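Local coordinates for protein malate dehydrogenase (Naegleria fowleri, PDB 6UM4) that probably catalyses the reversible NAD(P)-dependent oxidation of malate to oxaloacetate, at residues L114-A118 against N119-L123; G145-M148 against E149-G153; T164-E167 against N168-F171; A223-A226 against N227-M231; A335-A338 against A339-M343. All coordinates share one frame; numbering follows the deposited sequence.

Contact 1 (L114-A118 against N119-L123)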
loop_
_atom_site.group_PDB
_atom_site.type_symbol
_atom_site.label_atom_id
_atom_site.label_comp_id
_atom_site.label_asym_id
_atom_site.label_seq_id
_atom_site.Cartn_x
_atom_site.Cartn_y
_atom_site.Cartn_z
ATOM N N LEU A 114 -1.550 -6.755 -0.264
ATOM C CA LEU A 114 -2.894 -7.186 -0.629
ATOM C C LEU A 114 -3.743 -6.002 -1.093
ATOM O O LEU A 114 -4.535 -6.137 -2.036
ATOM C CB LEU A 114 -3.534 -7.919 0.549
ATOM C CG LEU A 114 -2.804 -9.211 0.952
ATOM C CD1 LEU A 114 -3.448 -9.788 2.214
ATOM C CD2 LEU A 114 -2.750 -10.255 -0.168
ATOM N N PHE A 115 -3.572 -4.821 -0.464
ATOM C CA PHE A 115 -4.350 -3.654 -0.873
ATOM C C PHE A 115 -3.968 -3.188 -2.276
ATOM O O PHE A 115 -4.826 -2.679 -3.007
ATOM C CB PHE A 115 -4.193 -2.490 0.136
ATOM C CG PHE A 115 -4.997 -2.654 1.408
ATOM C CD1 PHE A 115 -6.197 -1.994 1.575
ATOM C CD2 PHE A 115 -4.550 -3.492 2.427
ATOM C CE1 PHE A 115 -6.946 -2.156 2.735
ATOM C CE2 PHE A 115 -5.280 -3.670 3.572
ATOM C CZ PHE A 115 -6.491 -2.999 3.734
ATOM N N ARG A 116 -2.717 -3.386 -2.686
ATOM C CA ARG A 116 -2.277 -3.027 -4.028
ATOM C C ARG A 116 -2.538 -4.151 -5.022
ATOM O O ARG A 116 -2.241 -4.010 -6.215
ATOM C CB ARG A 116 -0.783 -2.636 -4.015
ATOM C CG ARG A 116 -0.549 -1.385 -3.151
ATOM C CD ARG A 116 0.914 -0.993 -3.063
ATOM N NE ARG A 116 1.372 -0.481 -4.348
ATOM C CZ ARG A 116 2.638 -0.175 -4.625
ATOM N NH1 ARG A 116 3.578 -0.341 -3.709
ATOM N NH2 ARG A 116 2.952 0.285 -5.822
ATOM N N ILE A 117 -3.087 -5.262 -4.553
ATOM C CA ILE A 117 -3.793 -6.185 -5.433
ATOM C C ILE A 117 -5.272 -5.815 -5.527
ATOM O O ILE A 117 -5.826 -5.655 -6.619
ATOM C CB ILE A 117 -3.609 -7.632 -4.933
ATOM C CG1 ILE A 117 -2.142 -8.058 -5.021
ATOM C CG2 ILE A 117 -4.445 -8.610 -5.759
ATOM C CD1 ILE A 117 -1.918 -9.364 -4.295
ATOM N N ALA A 118 -5.915 -5.617 -4.377
ATOM C CA ALA A 118 -7.356 -5.377 -4.370
ATOM C C ALA A 118 -7.715 -4.105 -5.116
ATOM O O ALA A 118 -8.814 -4.004 -5.670
ATOM C CB ALA A 118 -7.870 -5.322 -2.933
ATOM N N ASN A 119 -6.799 -3.130 -5.164
ATOM C CA ASN A 119 -7.103 -1.865 -5.822
ATOM C C ASN A 119 -7.047 -1.963 -7.334
ATOM O O ASN A 119 -7.392 -0.988 -8.011
ATOM C CB ASN A 119 -6.146 -0.748 -5.321
ATOM C CG ASN A 119 -4.685 -0.957 -5.759
ATOM O OD1 ASN A 119 -4.340 -2.019 -6.265
ATOM N ND2 ASN A 119 -3.814 0.044 -5.509
ATOM N N GLY A 120 -6.659 -3.116 -7.877
ATOM C CA GLY A 120 -6.505 -3.288 -9.307
ATOM C C GLY A 120 -5.134 -2.930 -9.869
ATOM O O GLY A 120 -4.946 -3.018 -11.090
ATOM N N GLU A 121 -4.170 -2.551 -9.023
ATOM C CA GLU A 121 -2.859 -2.110 -9.523
ATOM C C GLU A 121 -2.044 -3.271 -10.086
ATOM O O GLU A 121 -1.407 -3.139 -11.137
ATOM C CB GLU A 121 -2.082 -1.395 -8.409
ATOM C CG GLU A 121 -0.694 -0.868 -8.810
ATOM C CD GLU A 121 0.021 -0.216 -7.634
ATOM O OE1 GLU A 121 -0.600 -0.153 -6.542
ATOM O OE2 GLU A 121 1.190 0.218 -7.790
ATOM N N MET A 122 -2.055 -4.417 -9.410
ATOM C CA MET A 122 -1.203 -5.517 -9.851
ATOM C C MET A 122 -1.631 -6.058 -11.206
ATOM O O MET A 122 -0.784 -6.280 -12.082
ATOM C CB MET A 122 -1.194 -6.632 -8.811
ATOM C CG MET A 122 -0.214 -7.736 -9.196
ATOM S SD MET A 122 0.041 -8.927 -7.886
ATOM C CE MET A 122 -1.372 -9.996 -8.145
ATOM N N LEU A 123 -2.930 -6.253 -11.414
ATOM C CA LEU A 123 -3.401 -6.946 -12.608
ATOM C C LEU A 123 -4.228 -6.090 -13.553
ATOM O O LEU A 123 -4.628 -6.594 -14.612
ATOM C CB LEU A 123 -4.214 -8.197 -12.225
ATOM C CG LEU A 123 -3.467 -9.278 -11.434
ATOM C CD1 LEU A 123 -4.338 -10.514 -11.140
ATOM C CD2 LEU A 123 -2.164 -9.671 -12.146
HETATM O O HOH W 1 -4.646 -6.466 -9.399
#
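I117 and M122 form the tightly packed side of this local contact, where helix 108-118 ends and the chain turns. The two side chains run alongside each other. I117 CG1 lies 3.7 Å from M122 SD and 3.8 Å from M122 CE. The M122 chain is straight to its sulfur and bends at the last torsion (chi3 83°), which folds CE back over the isoleucine. I117 rests on strand 98-102, and both side chains touch I340 of helix 332-348.

The other side is polar and faces the second subunit; there N119 and E121 stay partly exposed, while R116 is buried. R116 grips E121 side-on. R116 NE reaches E121 OE1 at 3.0 Å, nearly straight at 177°, and R116 NH2 reaches E121 OE2 at 2.6 Å. Both oxygens are met on the syn side, but the carboxylate is turned 37° from the guanidinium plane. R116 NH1 makes a further salt bridge with D337. N119 ND2 adds a weak bond to E121 OE1. N119 and E121 also make weak hydrogen bonds with E121 and N119 of the second subunit.

The backbone closes the helix end. G120 N bonds to I117 O at 3.0 Å, and G120 has positive phi. N119 OD1 accepts from E121 N at 2.8 Å. That bond makes an Asx turn, placed at the C-terminal end of a helix in the NAD-binding Rossmann domain.

Contact 2 (G145-M148 against E149-G153)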
loop_
_atom_site.group_PDB
_atom_site.type_symbol
_atom_site.label_atom_id
_atom_site.label_comp_id
_atom_site.label_asym_id
_atom_site.label_seq_id
_atom_site.Cartn_x
_atom_site.Cartn_y
_atom_site.Cartn_z
ATOM N N GLY A 145 -8.688 -10.590 10.877
ATOM C CA GLY A 145 -8.493 -9.146 10.869
ATOM C C GLY A 145 -8.035 -8.630 9.518
ATOM O O GLY A 145 -8.386 -7.518 9.106
ATOM N N VAL A 146 -7.196 -9.404 8.834
ATOM C CA VAL A 146 -6.761 -9.005 7.502
ATOM C C VAL A 146 -7.961 -8.908 6.575
ATOM O O VAL A 146 -8.082 -7.969 5.780
ATOM C CB VAL A 146 -5.702 -9.997 6.973
ATOM C CG1 VAL A 146 -5.346 -9.692 5.512
ATOM C CG2 VAL A 146 -4.448 -9.922 7.845
ATOM N N LYS A 147 -8.851 -9.899 6.632
ATOM C CA LYS A 147 -10.024 -9.859 5.771
ATOM C C LYS A 147 -10.881 -8.643 6.094
ATOM O O LYS A 147 -11.328 -7.923 5.194
ATOM C CB LYS A 147 -10.818 -11.155 5.908
ATOM C CG LYS A 147 -12.094 -11.171 5.093
ATOM C CD LYS A 147 -12.822 -12.479 5.248
ATOM C CE LYS A 147 -14.117 -12.468 4.473
ATOM N NZ LYS A 147 -15.045 -11.396 4.951
ATOM N N MET A 148 -11.056 -8.365 7.379
ATOM C CA MET A 148 -11.838 -7.206 7.793
ATOM C C MET A 148 -11.274 -5.917 7.208
ATOM O O MET A 148 -12.020 -5.095 6.664
ATOM C CB MET A 148 -11.875 -7.132 9.314
ATOM C CG MET A 148 -12.847 -8.102 9.936
ATOM S SD MET A 148 -12.896 -7.934 11.720
ATOM C CE MET A 148 -11.948 -9.349 12.224
ATOM N N GLU A 149 -9.950 -5.736 7.280
ATOM C CA GLU A 149 -9.368 -4.499 6.764
ATOM C C GLU A 149 -9.543 -4.405 5.261
ATOM O O GLU A 149 -9.856 -3.334 4.733
ATOM C CB GLU A 149 -7.892 -4.406 7.139
ATOM C CG GLU A 149 -7.637 -4.117 8.608
ATOM C CD GLU A 149 -6.389 -3.242 8.835
ATOM O OE1 GLU A 149 -5.341 -3.816 9.218
ATOM O OE2 GLU A 149 -6.447 -2.000 8.595
ATOM N N LEU A 150 -9.364 -5.520 4.558
ATOM C CA LEU A 150 -9.544 -5.516 3.114
ATOM C C LEU A 150 -10.989 -5.245 2.720
ATOM O O LEU A 150 -11.242 -4.488 1.776
ATOM C CB LEU A 150 -9.094 -6.853 2.541
ATOM C CG LEU A 150 -7.598 -7.046 2.328
ATOM C CD1 LEU A 150 -7.324 -8.505 1.964
ATOM C CD2 LEU A 150 -7.114 -6.111 1.243
ATOM N N ASP A 151 -11.953 -5.879 3.405
ATOM C CA ASP A 151 -13.358 -5.549 3.156
ATOM C C ASP A 151 -13.612 -4.062 3.333
ATOM O O ASP A 151 -14.276 -3.437 2.498
ATOM C CB ASP A 151 -14.271 -6.352 4.083
ATOM C CG ASP A 151 -14.333 -7.817 3.704
ATOM O OD1 ASP A 151 -14.163 -8.116 2.496
ATOM O OD2 ASP A 151 -14.529 -8.655 4.613
ATOM N N ASP A 152 -13.055 -3.472 4.394
ATOM C CA ASP A 152 -13.201 -2.048 4.675
ATOM C C ASP A 152 -12.517 -1.168 3.645
ATOM O O ASP A 152 -12.673 0.056 3.708
ATOM C CB ASP A 152 -12.629 -1.724 6.054
ATOM C CG ASP A 152 -13.403 -2.396 7.155
ATOM O OD1 ASP A 152 -14.523 -2.853 6.861
ATOM O OD2 ASP A 152 -12.923 -2.459 8.302
ATOM N N GLY A 153 -11.747 -1.755 2.726
ATOM C CA GLY A 153 -11.302 -1.004 1.580
ATOM C C GLY A 153 -12.368 -0.773 0.541
ATOM O O GLY A 153 -12.185 0.094 -0.321
HETATM O O HOH W 2 -15.566 -10.394 1.896
#
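K147 and D151 meet one turn apart on helix 140-151, and their side chains cross obliquely. The lysine can be followed outward from CB. Its CG is anti to the backbone N (chi1 177°) and lies 3.5 Å from D151 OD2. The chain then stays extended to CE, while its apolar part rests on I161 and L163 of strand 158-164. CE lies 3.8 Å from D151 OD2. A bend at chi4 (-61°) turns the tip back, and NZ reaches D151 OD2 at 2.8 Å. This salt bridge uses the syn lone pair of OD2. A water donates to D151 OD1 at 2.7 Å and accepts a weak bond from K147 NZ, so it spans the charged pair.

In the backbone, D151 N bonds to K147 O at 2.8 Å. On another face, V146 CG1 packs 4.2 Å from L150 CD1, towards strand 129-134 and helix 108-118. E149 and D152 direct their charges to the second subunit, with salt bridges to R327 and R319 of that chain. The arrangement is an i to i+4 salt bridge on the connecting helix of a beta-alpha-beta unit, strand 129-134, helix 140-151 and strand 158-164, in a Rossmann fold.

Contact 3 (T164-E167 against N168-F171)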
loop_
_atom_site.group_PDB
_atom_site.type_symbol
_atom_site.label_atom_id
_atom_site.label_comp_id
_atom_site.label_asym_id
_atom_site.label_seq_id
_atom_site.Cartn_x
_atom_site.Cartn_y
_atom_site.Cartn_z
ATOM N N THR A 164 -7.529 -19.651 4.950
ATOM C CA THR A 164 -7.285 -21.052 5.278
ATOM C C THR A 164 -5.886 -21.233 5.845
ATOM O O THR A 164 -4.982 -20.431 5.597
ATOM C CB THR A 164 -7.492 -21.966 4.060
ATOM O OG1 THR A 164 -7.200 -23.320 4.423
ATOM C CG2 THR A 164 -6.623 -21.562 2.896
ATOM N N ASP A 165 -5.719 -22.300 6.624
ATOM C CA ASP A 165 -4.387 -22.749 7.009
ATOM C C ASP A 165 -3.991 -24.038 6.296
ATOM O O ASP A 165 -3.089 -24.744 6.754
ATOM C CB ASP A 165 -4.281 -22.922 8.526
ATOM C CG ASP A 165 -5.243 -23.966 9.078
ATOM O OD1 ASP A 165 -5.932 -24.653 8.290
ATOM O OD2 ASP A 165 -5.304 -24.102 10.321
ATOM N N SER A 166 -4.661 -24.367 5.195
ATOM C CA SER A 166 -4.408 -25.589 4.440
ATOM C C SER A 166 -3.882 -25.255 3.059
ATOM O O SER A 166 -4.593 -24.634 2.258
ATOM C CB SER A 166 -5.670 -26.422 4.273
ATOM O OG SER A 166 -5.526 -27.196 3.087
ATOM N N GLU A 167 -2.672 -25.731 2.760
ATOM C CA GLU A 167 -2.085 -25.469 1.456
ATOM C C GLU A 167 -2.929 -26.092 0.359
ATOM O O GLU A 167 -3.104 -25.498 -0.711
ATOM C CB GLU A 167 -0.648 -25.983 1.418
ATOM C CG GLU A 167 0.263 -25.174 2.341
ATOM C CD GLU A 167 1.622 -25.802 2.558
ATOM O OE1 GLU A 167 1.809 -26.969 2.141
ATOM O OE2 GLU A 167 2.503 -25.121 3.147
ATOM N N ASN A 168 -3.498 -27.269 0.620
ATOM C CA ASN A 168 -4.394 -27.861 -0.367
ATOM C C ASN A 168 -5.577 -26.938 -0.668
ATOM O O ASN A 168 -5.860 -26.644 -1.835
ATOM C CB ASN A 168 -4.883 -29.228 0.111
ATOM C CG ASN A 168 -5.657 -29.971 -0.963
ATOM O OD1 ASN A 168 -5.077 -30.580 -1.867
ATOM N ND2 ASN A 168 -6.973 -29.927 -0.870
ATOM N N ASP A 169 -6.249 -26.424 0.368
ATOM C CA ASP A 169 -7.371 -25.516 0.102
ATOM C C ASP A 169 -6.901 -24.218 -0.549
ATOM O O ASP A 169 -7.559 -23.704 -1.466
ATOM C CB ASP A 169 -8.177 -25.206 1.380
ATOM C CG ASP A 169 -8.997 -26.411 1.904
ATOM O OD1 ASP A 169 -9.356 -27.316 1.115
ATOM O OD2 ASP A 169 -9.332 -26.431 3.114
ATOM N N ALA A 170 -5.757 -23.688 -0.102
ATOM C CA ALA A 170 -5.304 -22.369 -0.546
ATOM C C ALA A 170 -5.132 -22.298 -2.061
ATOM O O ALA A 170 -5.594 -21.347 -2.702
ATOM C CB ALA A 170 -3.996 -22.005 0.164
ATOM N N PHE A 171 -4.494 -23.305 -2.658
ATOM C CA PHE A 171 -4.123 -23.235 -4.067
ATOM C C PHE A 171 -5.199 -23.719 -5.023
ATOM O O PHE A 171 -5.000 -23.607 -6.238
ATOM C CB PHE A 171 -2.858 -24.047 -4.328
ATOM C CG PHE A 171 -1.643 -23.495 -3.661
ATOM C CD1 PHE A 171 -1.120 -22.279 -4.055
ATOM C CD2 PHE A 171 -1.036 -24.178 -2.621
ATOM C CE1 PHE A 171 0.011 -21.764 -3.442
ATOM C CE2 PHE A 171 0.093 -23.673 -1.998
ATOM C CZ PHE A 171 0.612 -22.457 -2.407
#
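S166 meets D169 in a helix N-cap. S166 sits just before helix 167-171, and its hydroxyl oxygen accepts from the backbone of D169. The bond from D169 N to S166 OG is 2.9 Å and almost straight, at 177°. OG stands roughly anti to the backbone N of S166 (chi1 153°), which points it at the first turn. S166 O accepts from A170 N at 2.8 Å, the first backbone bond of the helix.

T164 lies at the end of strand 158-164. Its OG1 accepts from S166 N at 2.9 Å, an ST turn just before the cap. The side chains of T164 and D169 cross at about a right angle. T164 OG1 approaches D169 CB at 3.7 Å, and the methyl CG2 of T164 lies over A170, 3.8 Å from its CB. The threonine therefore offers its hydroxyl to the turn and its methyl to the helix.

The polar ends of three side chains have partners beyond the two segments. D169 pairs with R172, N168 bonds to K211, and E167 bonds to Q205 of helix 191-212. F171 lies against that helix and strand 176-179, in the buried part of the contact. Between E167 and F171 the backbone bond from F171 N to E167 O is 3.2 Å. The phenyl ring sits beside the same carbonyl and meets it obliquely, with F171 CD2 3.1 Å from E167 O.

Contact 4 (A223-A226 against N227-M231)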
loop_
_atom_site.group_PDB
_atom_site.type_symbol
_atom_site.label_atom_id
_atom_site.label_comp_id
_atom_site.label_asym_id
_atom_site.label_seq_id
_atom_site.Cartn_x
_atom_site.Cartn_y
_atom_site.Cartn_z
ATOM N N ALA A 223 9.760 -15.494 -0.316
ATOM C CA ALA A 223 10.431 -15.977 0.883
ATOM C C ALA A 223 11.833 -16.483 0.563
ATOM O O ALA A 223 12.055 -17.124 -0.466
ATOM C CB ALA A 223 9.617 -17.097 1.521
ATOM N N ASN A 224 12.784 -16.194 1.463
ATOM C CA ASN A 224 14.173 -16.622 1.316
ATOM C C ASN A 224 14.387 -18.060 1.799
ATOM O O ASN A 224 13.639 -18.558 2.649
ATOM C CB ASN A 224 15.096 -15.684 2.067
ATOM C CG ASN A 224 15.527 -14.517 1.217
ATOM O OD1 ASN A 224 15.739 -14.671 0.011
ATOM N ND2 ASN A 224 15.653 -13.342 1.829
ATOM N N PRO A 225 15.388 -18.771 1.232
ATOM C CA PRO A 225 16.231 -18.371 0.088
ATOM C C PRO A 225 15.470 -18.490 -1.240
ATOM O O PRO A 225 15.107 -19.603 -1.679
ATOM C CB PRO A 225 17.412 -19.344 0.162
ATOM C CG PRO A 225 16.799 -20.595 0.758
ATOM C CD PRO A 225 15.771 -20.088 1.764
ATOM N N ALA A 226 15.216 -17.330 -1.855
ATOM C CA ALA A 226 14.222 -17.239 -2.925
ATOM C C ALA A 226 14.546 -18.184 -4.076
ATOM O O ALA A 226 13.770 -19.095 -4.361
ATOM C CB ALA A 226 14.119 -15.801 -3.427
ATOM N N ASN A 227 15.716 -18.015 -4.711
ATOM C CA ASN A 227 16.062 -18.813 -5.893
ATOM C C ASN A 227 15.930 -20.295 -5.614
ATOM O O ASN A 227 15.372 -21.048 -6.418
ATOM C CB ASN A 227 17.496 -18.524 -6.360
ATOM C CG ASN A 227 17.708 -17.080 -6.729
ATOM O OD1 ASN A 227 17.289 -16.184 -5.990
ATOM N ND2 ASN A 227 18.362 -16.838 -7.866
ATOM N N THR A 228 16.480 -20.729 -4.484
ATOM C CA THR A 228 16.456 -22.141 -4.131
ATOM C C THR A 228 15.041 -22.603 -3.789
ATOM O O THR A 228 14.633 -23.712 -4.154
ATOM C CB THR A 228 17.407 -22.366 -2.964
ATOM O OG1 THR A 228 18.717 -21.930 -3.358
ATOM C CG2 THR A 228 17.469 -23.843 -2.593
ATOM N N ASN A 229 14.277 -21.777 -3.070
ATOM C CA ASN A 229 12.888 -22.142 -2.802
ATOM C C ASN A 229 12.121 -22.347 -4.102
ATOM O O ASN A 229 11.369 -23.319 -4.244
ATOM C CB ASN A 229 12.212 -21.067 -1.949
ATOM C CG ASN A 229 12.627 -21.129 -0.489
ATOM O OD1 ASN A 229 13.129 -22.146 -0.008
ATOM N ND2 ASN A 229 12.431 -20.025 0.223
ATOM N N ALA A 230 12.318 -21.447 -5.074
ATOM C CA ALA A 230 11.631 -21.573 -6.359
ATOM C C ALA A 230 12.027 -22.863 -7.065
ATOM O O ALA A 230 11.179 -23.568 -7.640
ATOM C CB ALA A 230 11.968 -20.364 -7.238
ATOM N N MET A 231 13.321 -23.186 -7.025
ATOM C CA MET A 231 13.802 -24.410 -7.642
ATOM C C MET A 231 13.159 -25.641 -7.014
ATOM O O MET A 231 12.823 -26.599 -7.715
ATOM C CB MET A 231 15.312 -24.481 -7.510
ATOM C CG MET A 231 15.890 -25.698 -8.224
ATOM S SD MET A 231 17.315 -26.248 -7.300
ATOM C CE MET A 231 16.505 -26.807 -5.812
#
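A223 meets N229 through its backbone, at the start of the loop between strand 218-221 and helix 226-235. N229 ND2 donates to A223 O at 3.0 Å. The donor stands well above the carbonyl plane of A223, while the oxygen lies near the amide plane of N229. N229 CG lies anti to its own carbonyl carbon, beside the backbone N (chi1 -76°), which swings the amide back to the loop.

N224 comes next. Its carbonyl O is 3.1 Å from the same N229 ND2. The N224 CB points away from the helix segment, and N224 OD1 accepts from A226 N at 3.3 Å, in the plane of the side-chain amide carbonyl and on a lone pair. This is an Asx turn. The N224 side chain also packs on H280.

The peptide bond between N224 and P225 is cis. P225 occupies the N-cap position, and its side chain crosses that of N229 at about a right angle. P225 CD lies 3.7 Å from N229 ND2, so the ring packs against the amide. P225 O accepts from N229 N at 2.7 Å.

A226 begins the helix, and its O accepts from A230 N at 2.9 Å. Just beyond it, N227 is tied to the backbone of G278, H280 and W371, and T228 bonds to E410. These bonds join the helix start to the other domain. A cis Asn-Pro loop at the end of a Rossmann strand is familiar from lactate and malate dehydrogenases, where it borders the nicotinamide and substrate site, and this one probably does the same.

Contact 5 (A335-A338 against A339-M343)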
loop_
_atom_site.group_PDB
_atom_site.type_symbol
_atom_site.label_atom_id
_atom_site.label_comp_id
_atom_site.label_asym_id
_atom_site.label_seq_id
_atom_site.Cartn_x
_atom_site.Cartn_y
_atom_site.Cartn_z
ATOM N N ALA A 335 9.447 -4.318 -0.320
ATOM C CA ALA A 335 9.373 -5.680 -0.854
ATOM C C ALA A 335 7.995 -5.957 -1.450
ATOM O O ALA A 335 7.886 -6.585 -2.512
ATOM C CB ALA A 335 9.720 -6.727 0.212
ATOM N N ALA A 336 6.926 -5.504 -0.771
ATOM C CA ALA A 336 5.588 -5.642 -1.348
ATOM C C ALA A 336 5.501 -4.882 -2.663
ATOM O O ALA A 336 4.950 -5.390 -3.646
ATOM C CB ALA A 336 4.521 -5.140 -0.366
ATOM N N ASP A 337 6.079 -3.674 -2.708
ATOM C CA ASP A 337 6.103 -2.905 -3.950
ATOM C C ASP A 337 6.808 -3.665 -5.079
ATOM O O ASP A 337 6.347 -3.662 -6.225
ATOM C CB ASP A 337 6.792 -1.563 -3.723
ATOM C CG ASP A 337 6.897 -0.759 -4.994
ATOM O OD1 ASP A 337 5.897 -0.100 -5.365
ATOM O OD2 ASP A 337 7.981 -0.789 -5.623
ATOM N N ALA A 338 7.961 -4.268 -4.787
ATOM C CA ALA A 338 8.661 -5.051 -5.807
ATOM C C ALA A 338 7.828 -6.240 -6.276
ATOM O O ALA A 338 7.852 -6.593 -7.465
ATOM C CB ALA A 338 10.004 -5.530 -5.260
ATOM N N ALA A 339 7.118 -6.902 -5.354
ATOM C CA ALA A 339 6.244 -8.014 -5.757
ATOM C C ALA A 339 5.121 -7.527 -6.666
ATOM O O ALA A 339 4.817 -8.145 -7.686
ATOM C CB ALA A 339 5.660 -8.726 -4.535
ATOM N N ILE A 340 4.483 -6.416 -6.312
ATOM C CA ILE A 340 3.474 -5.870 -7.213
ATOM C C ILE A 340 4.091 -5.620 -8.587
ATOM O O ILE A 340 3.561 -6.059 -9.613
ATOM C CB ILE A 340 2.861 -4.587 -6.624
ATOM C CG1 ILE A 340 2.072 -4.908 -5.351
ATOM C CG2 ILE A 340 1.918 -3.954 -7.633
ATOM C CD1 ILE A 340 0.836 -5.782 -5.568
ATOM N N LYS A 341 5.260 -4.971 -8.622
ATOM C CA LYS A 341 5.874 -4.682 -9.918
ATOM C C LYS A 341 6.245 -5.971 -10.660
ATOM O O LYS A 341 6.047 -6.080 -11.880
ATOM C CB LYS A 341 7.103 -3.781 -9.750
ATOM C CG LYS A 341 6.798 -2.283 -9.459
ATOM C CD LYS A 341 8.097 -1.522 -9.255
ATOM C CE LYS A 341 7.914 -0.005 -9.300
ATOM N NZ LYS A 341 7.321 0.565 -8.050
ATOM N N HIS A 342 6.812 -6.945 -9.950
ATOM C CA HIS A 342 7.185 -8.203 -10.592
ATOM C C HIS A 342 5.972 -8.873 -11.236
ATOM O O HIS A 342 6.017 -9.265 -12.407
ATOM C CB HIS A 342 7.851 -9.130 -9.575
ATOM C CG HIS A 342 8.188 -10.496 -10.119
ATOM N ND1 HIS A 342 9.479 -10.973 -10.188
ATOM C CD2 HIS A 342 7.399 -11.487 -10.602
ATOM C CE1 HIS A 342 9.476 -12.193 -10.699
ATOM N NE2 HIS A 342 8.226 -12.530 -10.964
ATOM N N MET A 343 4.878 -9.036 -10.479
ATOM C CA MET A 343 3.697 -9.699 -11.040
ATOM C C MET A 343 3.071 -8.864 -12.146
ATOM O O MET A 343 2.669 -9.396 -13.187
ATOM C CB MET A 343 2.668 -9.971 -9.943
ATOM C CG MET A 343 3.121 -10.987 -8.950
ATOM S SD MET A 343 3.504 -12.504 -9.811
ATOM C CE MET A 343 1.987 -12.792 -10.751
#
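D337 and K341 make the charged part of this contact, one turn apart on helix 332-348. K341 NZ bonds to D337 OD2 at 2.9 Å, on the syn lone pair of that oxygen. A second, weak bond runs from K341 NZ to D337 OD1 at 3.1 Å, so the ammonium spans both oxygens. The D337 carboxylate is carried anti to the backbone N (chi1 177°). The lysine is extended through CE and then bends at chi4 (77°), which brings its tip down on the acid. K341 NZ also donates to G153 O of the second subunit. F155 of that subunit packs against both side chains, so the salt bridge lies at the dimer interface.

The backbone bonds are those of a regular alpha helix. A339 N bonds to A335 O, I340 N to A336 O at 2.9 Å, K341 N to D337 O, and H342 N to A338 O at 2.7 Å.

The remaining contacts are van der Waals contacts of side-chain carbons with a carbonyl oxygen. I340 CG1 rests 3.4 Å from A336 O, and A339 CB lies 3.5 Å from the same oxygen. A335, A336, A338 and A339, on both sides of D337 in the sequence, are alanines.

H342 stands apart, with its NE2 bonded to T246 and its ring meeting that of W346. Around the helix, A336, A339 and I340 pack on helix 108-118. A338 and K341 touch helix 250-264. A339, H342 and M343 lie against strand 218-221, so this C-terminal-domain helix is set directly on the NAD-binding domain.

In the fold
Contacts 4 and 5 lie nearest the centre of the chain, while contacts 2 and 3 lie farther out. Contact 3 is partly buried; neither it nor contact 4 touches the second subunit. Contacts 1, 2 and 5 reach the second subunit, and each carries a salt bridge between side chains four or five residues apart. Contacts 3 and 4 instead rest on polar turns and neutral hydrogen bonds at helix starts. Contact 1 touches both contact 2, through apolar packing of neighbouring helices, and contact 5, through a charged link and apolar packing between the two domains. Contacts 1 to 4 belong to the NAD-binding domain; contact 5 belongs to the C-terminal domain.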